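Local coordinates for peptidoglycan-N-acetylmuramic acid deacetylase PdaC (Bacillus subtilis subsp. subtilis str. 168, PDB 6H8N), which removes acetyl groups from N-acetylmuramic acid residues of peptidoglycan, a modification that confers resistance to lysozyme, and can also deacylate short chitin oligomers, at residues G66-S69 with W70-L74; D92-E95 with K96-Y100; G19-P22 with A23-N26. The protein carries 1 engineered substitution. All blocks are in the same frame, centred on the assembly; numbering follows the deposited sequence. Where two conformers were deposited one is given.

Interaction 1: G66-S69 with W70-L74; sequences GNHS and WSHPL. With ZN (zinc ion), chain C.
His68 and His72 meet through a shared metal. NE2 of His68 lies 2.1 Å from the zinc ion and NE2 of His72 2.0 Å, which brings the two nitrogens to 3.2 Å apart with no bond between them. The ring planes stand almost perpendicular, at 82°. Asp18 OD1 is a further zinc ligand, while the far nitrogen of His68, ND1, is hydrogen-bonded to the carbonyl oxygen of Arg106 and thereby kept from swivelling. His68, Ser69, His72 and Pro73 belong to the HSxxHP motif of the NodB homology domain, here the C-terminal deacetylase domain of PdaC, in which the chain turns after strand 64-67 so that both histidines face one metal.

Ser69 shapes that turn by hydrogen bonds. Its OG accepts from the backbone N of His72 at 2.9 Å (138°, rather bent) and donates to His68 O at 2.6 Å, in the carbonyl plane and on a lone pair. Lying between its own backbone N and carbonyl carbon (chi1 88°), this hydroxyl can meet the backbones of both ligands. Asn67 OD1 takes the N-H of Ser69 at 2.9 Å, closing an Asx turn.

CD of Pro73 rests 3.7 Å from OG of Ser69.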
ATOM      1  N   GLY A  66      -1.138   6.272   0.336  1.00  7.58           N
ATOM      2  CA  GLY A  66      -1.435   6.353   1.746  1.00  8.26           C
ATOM      3  C   GLY A  66      -0.294   7.011   2.504  1.00  8.58           C
ATOM      4  O   GLY A  66       0.800   7.193   1.985  1.00  8.48           O
ATOM      5  N   ASN A  67      -0.578   7.373   3.745  1.00  8.81           N
ATOM      6  CA  ASN A  67       0.345   8.112   4.596  1.00  9.02           C
ATOM      7  C   ASN A  67       1.122   7.150   5.495  1.00  8.85           C
ATOM      8  O   ASN A  67       0.513   6.353   6.208  1.00  9.16           O
ATOM      9  CB  ASN A  67      -0.518   9.069   5.430  1.00  9.24           C
ATOM     10  CG  ASN A  67       0.266  10.013   6.316  1.00  9.95           C
ATOM     11  OD1 ASN A  67       1.223   9.640   7.002  1.00  9.94           O
ATOM     12  ND2 ASN A  67      -0.195  11.254   6.367  1.00  9.86           N
ATOM     13  N   HIS A  68       2.456   7.232   5.470  1.00  7.98           N
ATOM     14  CA  HIS A  68       3.305   6.332   6.257  1.00  8.45           C
ATOM     15  C   HIS A  68       4.178   7.089   7.249  1.00  8.83           C
ATOM     16  O   HIS A  68       5.217   6.582   7.670  1.00  9.99           O
ATOM     17  CB  HIS A  68       4.144   5.472   5.320  1.00  8.67           C
ATOM     18  CG  HIS A  68       4.773   4.262   5.949  1.00  9.13           C
ATOM     19  ND1 HIS A  68       4.118   3.400   6.799  1.00 10.17           N
ATOM     20  CD2 HIS A  68       6.011   3.747   5.772  1.00  8.95           C
ATOM     21  CE1 HIS A  68       4.942   2.416   7.146  1.00 10.04           C
ATOM     22  NE2 HIS A  68       6.090   2.591   6.519  1.00  9.72           N
ATOM     23  N   SER A  69       3.739   8.294   7.651  1.00  9.33           N
ATOM     24  CA  SER A  69       4.467   9.198   8.548  1.00 10.10           C
ATOM     25  C   SER A  69       5.519  10.000   7.805  1.00  9.90           C
ATOM     26  O   SER A  69       5.756   9.794   6.610  1.00  9.98           O
ATOM     27  CB  SER A  69       5.104   8.480   9.748  1.00 10.54           C
ATOM     28  OG  SER A  69       6.405   7.986   9.472  1.00 10.56           O
ATOM     29  N   TRP A  70       6.119  10.974   8.501  1.00 10.56           N
ATOM     30  CA  TRP A  70       7.125  11.834   7.890  1.00 10.62           C
ATOM     31  C   TRP A  70       8.494  11.161   7.840  1.00 10.36           C
ATOM     32  O   TRP A  70       9.137  11.117   6.790  1.00 11.22           O
ATOM     33  CB  TRP A  70       7.213  13.175   8.640  1.00 11.74           C
ATOM     34  CG  TRP A  70       8.189  14.089   7.966  1.00 12.71           C
ATOM     35  CD1 TRP A  70       9.525  14.233   8.245  1.00 13.25           C
ATOM     36  CD2 TRP A  70       7.917  14.978   6.879  1.00 11.08           C
ATOM     37  NE1 TRP A  70      10.094  15.149   7.393  1.00 14.84           N
ATOM     38  CE2 TRP A  70       9.133  15.619   6.541  1.00 12.59           C
ATOM     39  CE3 TRP A  70       6.768  15.296   6.161  1.00 11.61           C
ATOM     40  CZ2 TRP A  70       9.224  16.551   5.516  1.00 15.33           C
ATOM     41  CZ3 TRP A  70       6.860  16.215   5.148  1.00 14.11           C
ATOM     42  CH2 TRP A  70       8.081  16.838   4.831  1.00 14.76           C
ATOM     43  N   SER A  71       8.959  10.640   8.986  1.00 11.61           N
ATOM     44  CA  SER A  71      10.328  10.142   9.118  1.00 12.40           C
ATOM     45  C   SER A  71      10.398   8.758   9.764  1.00 13.39           C
ATOM     46  O   SER A  71      11.481   8.338  10.194  1.00 13.67           O
ATOM     47  CB  SER A  71      11.186  11.144   9.903  1.00 14.07           C
ATOM     48  OG  SER A  71      10.616  11.367  11.170  1.00 15.71           O
ATOM     49  N   HIS A  72       9.289   8.035   9.825  1.00 11.28           N
ATOM     50  CA  HIS A  72       9.262   6.610  10.198  1.00 11.83           C
ATOM     51  C   HIS A  72       9.561   6.330  11.672  1.00 12.57           C
ATOM     52  O   HIS A  72      10.103   5.264  11.969  1.00 12.86           O
ATOM     53  CB  HIS A  72      10.233   5.779   9.333  1.00 12.16           C
ATOM     54  CG  HIS A  72       9.735   4.397   9.016  1.00 10.17           C
ATOM     55  ND1 HIS A  72       9.852   3.339   9.888  1.00 11.81           N
ATOM     56  CD2 HIS A  72       9.118   3.908   7.915  1.00 12.87           C
ATOM     57  CE1 HIS A  72       9.304   2.265   9.351  1.00 11.90           C
ATOM     58  NE2 HIS A  72       8.858   2.579   8.147  1.00 11.09           N
ATOM     59  N   PRO A  73       9.194   7.188  12.624  1.00 12.43           N
ATOM     60  CA  PRO A  73       9.295   6.781  14.024  1.00 12.56           C
ATOM     61  C   PRO A  73       8.208   5.774  14.354  1.00 13.76           C
ATOM     62  O   PRO A  73       7.165   5.703  13.703  1.00 14.13           O
ATOM     63  CB  PRO A  73       9.048   8.087  14.782  1.00 15.06           C
ATOM     64  CG  PRO A  73       8.059   8.806  13.915  1.00 14.24           C
ATOM     65  CD  PRO A  73       8.472   8.472  12.491  1.00 12.48           C
ATOM     66  N   LEU A  74       8.434   5.003  15.414  1.00 12.19           N
ATOM     67  CA  LEU A  74       7.347   4.272  16.039  1.00 12.56           C
ATOM     68  C   LEU A  74       6.444   5.285  16.731  1.00 14.00           C
ATOM     69  O   LEU A  74       6.866   5.953  17.688  1.00 15.21           O
ATOM     70  CB  LEU A  74       7.909   3.250  17.030  1.00 15.07           C
ATOM     71  CG  LEU A  74       6.886   2.443  17.821  1.00 12.96           C
ATOM     72  CD1 LEU A  74       5.896   1.697  16.907  1.00 16.62           C
ATOM     73  CD2 LEU A  74       7.625   1.440  18.722  1.00 15.88           C
TER
HETATM   74 ZN    ZN C 501       7.855   1.565   6.725  1.00 10.15          ZN

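Interaction 2: D92-E95 with K96-Y100; sequences DIIE and KISGY
Ile94 O receives two bonds from Ser98, one from the side chain and one from the main chain. The hydroxyl OG of Ser98 donates to Ile94 O at 2.7 Å and comes from above the carbonyl plane, not along a lone pair, while the backbone N of Ser98 reaches the same oxygen at 3.0 Å. With chi1 of 73°, OG sits between its own backbone N and carbonyl carbon, the position from which it can fold back onto the preceding turn. The same hydroxyl also accepts from the backbone N of Tyr100 at 3.1 Å, forming an ST turn. Next to it, Gly99 N donates to Glu95 O at 2.8 Å, and the regular helical bonds Lys96 N to Asp92 O and Ile97 N to Ile93 O precede it.

This is the C-terminal end of helix 80-98 in the NodB homology domain. Gly99 is the first residue to leave helical geometry, with phi of +71°, and the serine hydroxyl links the last helical turn to the chain leading away from it. Tyr100 OH takes the backbone N-H of Val65, which ties the helix exit to strand 64-67.

Packing lies outside these bonds. CG2 of Ile94 comes to 3.4 Å from Tyr100 O, and is 4.2 Å from CD2 of the tyrosine ring, to which it lies obliquely. On another flank Ile93 extends CG1 towards CD1 of Ile97, 3.8 Å away in the conformer given, one of two deposited. The CD1 of Ile93 also meets CE of Lys96 at 3.9 Å, where the lysine chain bends. Helix 45-50 meets Ile93 and Ile97 through Val48, and helix 52-60 meets Ser98 through Ile56 and Leu59.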
ATOM      1  N   ASP A  92       0.292  17.223   4.524  1.00 10.86           N
ATOM      2  CA  ASP A  92       0.522  18.558   3.992  1.00 11.56           C
ATOM      3  C   ASP A  92       1.443  18.538   2.780  1.00 11.32           C
ATOM      4  O   ASP A  92       1.176  19.230   1.791  1.00 11.76           O
ATOM      5  CB  ASP A  92       1.092  19.480   5.082  1.00 12.41           C
ATOM      6  CG  ASP A  92       0.083  19.822   6.160  1.00 18.02           C
ATOM      7  OD1 ASP A  92      -1.123  19.570   5.971  1.00 19.52           O
ATOM      8  OD2 ASP A  92       0.511  20.362   7.213  1.00 24.04           O
ATOM      9  N   ILE A  93       2.533  17.764   2.816  1.00 10.99           N
ATOM     10  CA  ILE A  93       3.436  17.765   1.665  1.00 10.93           C
ATOM     11  C   ILE A  93       2.760  17.118   0.460  1.00  9.89           C
ATOM     12  O   ILE A  93       2.914  17.573  -0.682  1.00 10.60           O
ATOM     13  CB  ILE A  93       4.812  17.143   1.990  1.00 11.56           C
ATOM     14  CG1 ILE A  93       5.825  17.394   0.869  1.00 13.86           C
ATOM     15  CG2 ILE A  93       4.716  15.628   2.223  1.00 11.85           C
ATOM     16  CD1 ILE A  93       6.196  18.862   0.674  1.00 20.15           C
ATOM     17  N   ILE A  94       1.997  16.045   0.689  1.00  9.74           N
ATOM     18  CA  ILE A  94       1.293  15.405  -0.415  1.00  9.47           C
ATOM     19  C   ILE A  94       0.301  16.382  -1.036  1.00  9.24           C
ATOM     20  O   ILE A  94       0.213  16.504  -2.262  1.00 10.21           O
ATOM     21  CB  ILE A  94       0.627  14.110   0.060  1.00  9.10           C
ATOM     22  CG1 ILE A  94       1.700  13.092   0.447  1.00  9.77           C
ATOM     23  CG2 ILE A  94      -0.338  13.552  -1.001  1.00  9.74           C
ATOM     24  CD1 ILE A  94       1.156  11.905   1.210  1.00 10.12           C
ATOM     25  N   GLU A  95      -0.432  17.125  -0.199  1.00  9.77           N
ATOM     26  CA  GLU A  95      -1.385  18.115  -0.701  1.00 10.87           C
ATOM     27  C   GLU A  95      -0.685  19.223  -1.482  1.00 11.65           C
ATOM     28  O   GLU A  95      -1.160  19.644  -2.547  1.00 12.50           O
ATOM     29  CB  GLU A  95      -2.158  18.690   0.485  1.00 12.87           C
ATOM     30  CG  GLU A  95      -2.881  20.021   0.243  1.00 21.45           C
ATOM     31  CD  GLU A  95      -4.059  19.912  -0.694  1.00 23.88           C
ATOM     32  OE1 GLU A  95      -4.639  20.974  -1.011  1.00 41.10           O
ATOM     33  OE2 GLU A  95      -4.420  18.799  -1.100  1.00 24.15           O
ATOM     34  N   LYS A  96       0.448  19.703  -0.975  1.00 10.83           N
ATOM     35  CA  LYS A  96       1.171  20.805  -1.606  1.00 11.90           C
ATOM     36  C   LYS A  96       1.686  20.440  -2.990  1.00 12.31           C
ATOM     37  O   LYS A  96       1.783  21.308  -3.865  1.00 12.84           O
ATOM     38  CB  LYS A  96       2.339  21.207  -0.706  1.00 16.38           C
ATOM     39  CG  LYS A  96       3.132  22.414  -1.125  1.00 32.85           C
ATOM     40  CD  LYS A  96       4.043  22.847   0.025  1.00 31.19           C
ATOM     41  CE  LYS A  96       5.502  22.583  -0.280  1.00 42.80           C
ATOM     42  NZ  LYS A  96       6.004  23.510  -1.331  1.00 43.37           N
ATOM     43  N   ILE A  97       2.062  19.185  -3.195  1.00 10.91           N
ATOM     44  CA  ILE A  97       2.601  18.741  -4.472  0.53 11.35           C
ATOM     45  C   ILE A  97       1.502  18.360  -5.451  1.00 10.26           C
ATOM     46  O   ILE A  97       1.650  18.573  -6.655  1.00 11.96           O
ATOM     47  CB  ILE A  97       3.567  17.567  -4.235  0.53 11.29           C
ATOM     48  CG1 ILE A  97       4.808  18.057  -3.487  0.53 12.29           C
ATOM     49  CG2 ILE A  97       3.930  16.876  -5.553  0.53 12.65           C
ATOM     50  CD1 ILE A  97       5.595  16.950  -2.872  0.53 13.93           C
ATOM     51  N   SER A  98       0.421  17.764  -4.955  1.00 10.01           N
ATOM     52  CA  SER A  98      -0.520  17.046  -5.808  1.00  9.05           C
ATOM     53  C   SER A  98      -1.977  17.430  -5.622  1.00  9.23           C
ATOM     54  O   SER A  98      -2.799  17.030  -6.453  1.00  9.66           O
ATOM     55  CB  SER A  98      -0.393  15.531  -5.561  1.00 10.33           C
ATOM     56  OG  SER A  98      -0.953  15.163  -4.313  1.00 10.08           O
ATOM     57  N   GLY A  99      -2.340  18.124  -4.548  1.00  9.40           N
ATOM     58  CA  GLY A  99      -3.744  18.370  -4.273  1.00 10.13           C
ATOM     59  C   GLY A  99      -4.525  17.159  -3.825  1.00 10.61           C
ATOM     60  O   GLY A  99      -5.755  17.235  -3.725  1.00 11.27           O
ATOM     61  N   TYR A 100      -3.852  16.037  -3.569  1.00 10.65           N
ATOM     62  CA  TYR A 100      -4.494  14.803  -3.114  1.00 10.00           C
ATOM     63  C   TYR A 100      -4.421  14.714  -1.597  1.00  9.69           C
ATOM     64  O   TYR A 100      -3.401  15.064  -0.997  1.00 11.35           O
ATOM     65  CB  TYR A 100      -3.736  13.641  -3.744  1.00 11.53           C
ATOM     66  CG  TYR A 100      -4.172  12.198  -3.497  1.00 13.01           C
ATOM     67  CD1 TYR A 100      -4.944  11.523  -4.448  1.00 17.25           C
ATOM     68  CD2 TYR A 100      -3.664  11.464  -2.430  1.00 11.51           C
ATOM     69  CE1 TYR A 100      -5.277  10.177  -4.291  1.00 17.48           C
ATOM     70  CE2 TYR A 100      -4.035  10.134  -2.224  1.00 10.90           C
ATOM     71  CZ  TYR A 100      -4.800   9.473  -3.195  1.00 14.44           C
ATOM     72  OH  TYR A 100      -5.118   8.104  -3.078  1.00 15.87           O
TER

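Interaction 3: G19-P22 with A23-N26; sequences GPNP and ATTN
The start of helix 22-35, directly behind the first NodB homology motif of polysaccharide deacetylases, is where Asn21 meets Thr24 and Thr25. The motif, which holds the engineered Ser17 and the zinc ligand Asp18, ends in Gly19 and Pro20, joined by a cis peptide bond, and the chain then turns into the helix at Asn21.

Asn21 holds the N-cap position, yet its side chain does not cap a backbone N-H. With CG anti to the backbone N (chi1 -175°), its amide instead extends across to Thr24, and ND2 donates to OG1 of that residue at 2.9 Å. The bond bends moderately, at 155°, with OG1 close to the amide plane. A second, straighter bond runs the same way: the backbone N of Asn21 donates to Thr25 OG1 at 2.9 Å (166°). Two threonine hydroxyls therefore grip the N-cap residue, one by its side chain and one by its main chain. Thr25 stands four residues after the N-cap, where a capping box uses the third, and the Asn21 side chain caps no N-H, so this is not a capping box.

Both hydroxyls have a second partner in Asp160, Thr24 OG1 at its carbonyl oxygen and Thr25 OG1 at its carboxylate, so this residue, next to the proposed catalytic His159, braces the turn from the neighbouring loop. Asn21 OD1 is satisfied by Arg47 NH1, which also bonds to Pro20 O.

Routine helical bonds follow: Thr25 N to Asn21 O at 2.7 Å and Asn26 N to Pro22 O at 2.9 Å. CB of Pro22 lies 3.7 Å from ND2 of Asn26, and on the helix 52-60 side Pro20, Pro22 and Thr25 all pack against Thr54.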
ATOM      1  N   GLY A  19       8.689   4.291   0.331  1.00  9.61           N
ATOM      2  CA  GLY A  19       9.110   5.152  -0.764  1.00  9.63           C
ATOM      3  C   GLY A  19       8.478   6.534  -0.630  1.00  8.84           C
ATOM      4  O   GLY A  19       7.861   6.860   0.386  1.00  9.84           O
ATOM      5  N   PRO A  20       8.575   7.352  -1.676  1.00  9.29           N
ATOM      6  CA  PRO A  20       9.152   6.988  -2.975  1.00 10.24           C
ATOM      7  C   PRO A  20      10.662   6.915  -2.984  1.00  9.65           C
ATOM      8  O   PRO A  20      11.359   7.616  -2.245  1.00 10.94           O
ATOM      9  CB  PRO A  20       8.705   8.133  -3.884  1.00 11.09           C
ATOM     10  CG  PRO A  20       8.475   9.274  -2.972  1.00 11.56           C
ATOM     11  CD  PRO A  20       7.959   8.688  -1.707  1.00 10.67           C
ATOM     12  N   ASN A  21      11.174   6.050  -3.856  1.00 10.47           N
ATOM     13  CA  ASN A  21      12.599   5.956  -4.146  1.00 11.31           C
ATOM     14  C   ASN A  21      12.681   5.722  -5.643  1.00 11.15           C
ATOM     15  O   ASN A  21      12.442   4.596  -6.102  1.00 11.97           O
ATOM     16  CB  ASN A  21      13.213   4.789  -3.384  1.00 13.15           C
ATOM     17  CG  ASN A  21      14.681   4.722  -3.561  1.00 16.90           C
ATOM     18  OD1 ASN A  21      15.356   5.727  -3.413  1.00 19.53           O
ATOM     19  ND2 ASN A  21      15.204   3.551  -3.910  1.00 17.03           N
ATOM     20  N   PRO A  22      12.998   6.743  -6.443  1.00 11.78           N
ATOM     21  CA  PRO A  22      12.853   6.579  -7.905  1.00 12.21           C
ATOM     22  C   PRO A  22      13.410   5.286  -8.479  1.00 12.22           C
ATOM     23  O   PRO A  22      12.712   4.614  -9.243  1.00 13.11           O
ATOM     24  CB  PRO A  22      13.532   7.837  -8.450  1.00 14.79           C
ATOM     25  CG  PRO A  22      13.245   8.870  -7.415  1.00 15.30           C
ATOM     26  CD  PRO A  22      13.312   8.141  -6.088  1.00 13.36           C
ATOM     27  N   ALA A  23      14.636   4.903  -8.119  1.00 11.56           N
ATOM     28  CA  ALA A  23      15.258   3.765  -8.773  1.00 13.61           C
ATOM     29  C   ALA A  23      14.432   2.502  -8.599  1.00 16.29           C
ATOM     30  O   ALA A  23      14.352   1.678  -9.518  1.00 21.57           O
ATOM     31  CB  ALA A  23      16.674   3.566  -8.244  1.00 16.31           C
ATOM     32  N   THR A  24      13.817   2.317  -7.433  1.00 11.47           N
ATOM     33  CA  THR A  24      13.034   1.118  -7.175  1.00 12.73           C
ATOM     34  C   THR A  24      11.544   1.347  -7.415  1.00 10.84           C
ATOM     35  O   THR A  24      10.893   0.532  -8.079  1.00 11.54           O
ATOM     36  CB  THR A  24      13.291   0.627  -5.750  1.00 12.99           C
ATOM     37  OG1 THR A  24      13.114   1.710  -4.836  1.00 12.55           O
ATOM     38  CG2 THR A  24      14.709   0.119  -5.608  1.00 17.14           C
ATOM     39  N   THR A  25      10.994   2.466  -6.937  1.00 11.00           N
ATOM     40  CA  THR A  25       9.581   2.754  -7.142  1.00  9.63           C
ATOM     41  C   THR A  25       9.230   2.848  -8.615  1.00 10.74           C
ATOM     42  O   THR A  25       8.184   2.347  -9.037  1.00 10.42           O
ATOM     43  CB  THR A  25       9.199   4.042  -6.412  1.00 10.50           C
ATOM     44  OG1 THR A  25       9.616   3.959  -5.042  1.00 11.11           O
ATOM     45  CG2 THR A  25       7.694   4.293  -6.495  1.00 11.09           C
ATOM     46  N   ASN A  26      10.087   3.483  -9.431  1.00 11.22           N
ATOM     47  CA  ASN A  26       9.760   3.597 -10.856  1.00 10.72           C
ATOM     48  C   ASN A  26       9.728   2.238 -11.545  1.00 10.64           C
ATOM     49  O   ASN A  26       8.936   2.016 -12.465  1.00 10.55           O
ATOM     50  CB  ASN A  26      10.737   4.510 -11.591  1.00 12.28           C
ATOM     51  CG  ASN A  26      10.492   5.967 -11.324  1.00 14.41           C
ATOM     52  OD1 ASN A  26       9.352   6.405 -11.124  1.00 15.58           O
ATOM     53  ND2 ASN A  26      11.552   6.748 -11.390  1.00 15.99           N
TER

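How the interactions relate
Interactions 1 and 3 belong to the two sequence motifs that supply the protein ligands of the zinc ion. Interaction 1 supplies two of them, whereas Gly19 of interaction 3 follows Asp18, the third protein ligand, and its CA is 8.4 Å from the zinc ion. Between these two interactions the nearest atoms are about 6 Å apart, with no direct touch. Interaction 2 is more remote: the nearest side-chain atom of Ile94 is about 13 Å from the zinc. It nevertheless meets interaction 1 directly, CZ3 of Trp70 packing 3.7 Å from CG2 of Ile93, so helix 80-98 backs the histidine-bearing loop. Interactions 2 and 3 approach no closer than about 8 Å between nearest atoms.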